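Local coordinates for vacuolar protein sorting-associated protein VTA1 (Saccharomyces cerevisiae, PDB 2RKK) that probably acts in multivesicular body sorting at the endosome, through an N-terminal domain built around MIT motifs, at residues L128-L133 and K150-C155. Numbering follows the deposited sequence.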
# COMPACT_ATOMS: atom_id res chain seq x y z
N LEU A 128 9.75 9.71 3.53
CA LEU A 128 8.92 8.68 4.16
C LEU A 128 9.41 8.51 5.59
O LEU A 128 8.63 8.56 6.54
CB LEU A 128 9.03 7.34 3.41
CG LEU A 128 8.43 7.35 2.01
CD1 LEU A 128 8.83 6.07 1.29
CD2 LEU A 128 6.92 7.47 2.11
N PHE A 129 10.71 8.28 5.74
CA PHE A 129 11.29 8.12 7.07
C PHE A 129 10.95 9.33 7.94
O PHE A 129 10.48 9.18 9.07
CB PHE A 129 12.81 7.93 6.98
CG PHE A 129 13.22 6.54 6.59
CD1 PHE A 129 14.17 6.33 5.58
CD2 PHE A 129 12.65 5.43 7.21
CE1 PHE A 129 14.53 5.02 5.21
CE2 PHE A 129 13.01 4.12 6.84
CZ PHE A 129 13.95 3.92 5.84
N SER A 130 11.17 10.54 7.42
CA SER A 130 10.88 11.77 8.15
C SER A 130 9.42 11.86 8.57
O SER A 130 9.10 12.34 9.67
CB SER A 130 11.21 12.98 7.29
OG SER A 130 12.57 12.98 6.94
N CYS A 131 8.55 11.41 7.68
CA CYS A 131 7.13 11.42 7.91
C CYS A 131 6.84 10.52 9.11
O CYS A 131 6.24 10.96 10.08
CB CYS A 131 6.41 10.92 6.65
SG CYS A 131 4.68 10.50 6.87
N ILE A 132 7.31 9.28 9.04
CA ILE A 132 7.12 8.33 10.13
C ILE A 132 7.59 8.88 11.49
O ILE A 132 6.88 8.76 12.49
CB ILE A 132 7.84 7.00 9.82
CG1 ILE A 132 7.17 6.33 8.61
CG2 ILE A 132 7.82 6.09 11.04
CD1 ILE A 132 8.06 5.41 7.82
N LEU A 133 8.78 9.48 11.53
CA LEU A 133 9.30 10.03 12.77
C LEU A 133 8.48 11.20 13.31
O LEU A 133 8.23 11.30 14.51
CB LEU A 133 10.75 10.49 12.60
CG LEU A 133 11.82 9.45 12.30
CD1 LEU A 133 13.05 10.14 11.77
CD2 LEU A 133 12.14 8.63 13.54
N LYS A 150 19.15 7.24 11.42
CA LYS A 150 20.39 6.79 10.77
C LYS A 150 20.16 6.46 9.31
O LYS A 150 21.02 6.71 8.46
CB LYS A 150 20.97 5.55 11.46
CG LYS A 150 21.37 5.71 12.94
CD LYS A 150 22.60 6.59 13.15
CE LYS A 150 22.60 7.28 14.53
NZ LYS A 150 22.37 6.36 15.70
N ARG A 151 19.01 5.88 9.01
CA ARG A 151 18.68 5.52 7.64
C ARG A 151 18.54 6.78 6.80
O ARG A 151 18.95 6.82 5.64
CB ARG A 151 17.41 4.69 7.60
CG ARG A 151 17.60 3.34 8.25
CD ARG A 151 16.45 2.43 7.90
NE ARG A 151 15.72 1.91 9.06
CZ ARG A 151 16.11 0.86 9.77
NH1 ARG A 151 17.22 0.22 9.46
NH2 ARG A 151 15.37 0.44 10.79
N ILE A 152 17.98 7.82 7.40
CA ILE A 152 17.84 9.08 6.70
C ILE A 152 19.22 9.62 6.41
O ILE A 152 19.52 10.01 5.29
CB ILE A 152 17.06 10.10 7.53
CG1 ILE A 152 15.62 9.62 7.70
CG2 ILE A 152 17.15 11.47 6.88
CD1 ILE A 152 14.74 10.50 8.55
N LYS A 153 20.09 9.62 7.41
CA LYS A 153 21.44 10.13 7.19
C LYS A 153 22.15 9.37 6.09
O LYS A 153 22.82 9.98 5.26
CB LYS A 153 22.27 10.05 8.47
CG LYS A 153 23.57 10.80 8.36
CD LYS A 153 23.35 12.31 8.19
CE LYS A 153 24.68 13.05 8.16
NZ LYS A 153 24.51 14.51 8.25
N TYR A 154 22.00 8.05 6.07
CA TYR A 154 22.63 7.21 5.06
C TYR A 154 22.21 7.71 3.68
O TYR A 154 23.03 7.79 2.77
CB TYR A 154 22.19 5.77 5.26
CG TYR A 154 23.02 4.72 4.57
CD1 TYR A 154 23.98 3.99 5.26
CD2 TYR A 154 22.78 4.39 3.25
CE1 TYR A 154 24.67 2.96 4.64
CE2 TYR A 154 23.47 3.36 2.61
CZ TYR A 154 24.41 2.65 3.32
OH TYR A 154 25.06 1.60 2.70
N CYS A 155 20.93 8.05 3.52
CA CYS A 155 20.40 8.54 2.25
C CYS A 155 21.09 9.84 1.88
O CYS A 155 21.65 9.98 0.79
CB CYS A 155 18.90 8.77 2.35
SG CYS A 155 17.95 7.24 2.43
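Phe129 and Ile152, the pair whose CA atoms come nearest across the two segments (6.6 Å), lie alongside one another pointing opposite ways, with Ile152 CG1 against Phe129 CB at 3.4 Å. From there the isoleucine tip continues toward the other helix, and its CD1 meets Leu133 CD1 end to end at 3.7 Å while also passing close to Ser130 OG. The Phe129 ring, meanwhile, reaches Arg151. Arg151 CB sits over one face toward the rim, a CH-pi contact 4.1 Å from the ring centroid, and the arginine chain crosses the phenylalanine at about a right angle, its CD 3.6 Å from Phe129 CZ. With a kink about CG-CD (chi3 -122°), the guanidinium plane ends up 37° from that of the ring. An alanine in place of Phe129 would remove the ring and probably leave Arg151 without its aromatic surface and Ile152 more loosely packed.

In the second shell, Ser130 OG is hydrogen-bonded to Ile126 O, one turn earlier, and Tyr102 meets the Phe129 ring edge-to-face. No hydrogen bond links the segments; the contact rests on van der Waals and CH-pi packing in a helical hairpin, in which helix 116-135 and helix 142-163 run nearly antiparallel (156°) with local axes 9.9 Å apart. Helix 87-110 packs against both, its Met99 touching Phe129 and Arg151, whereas helix 22-36 reaches Ser130 through Tyr31.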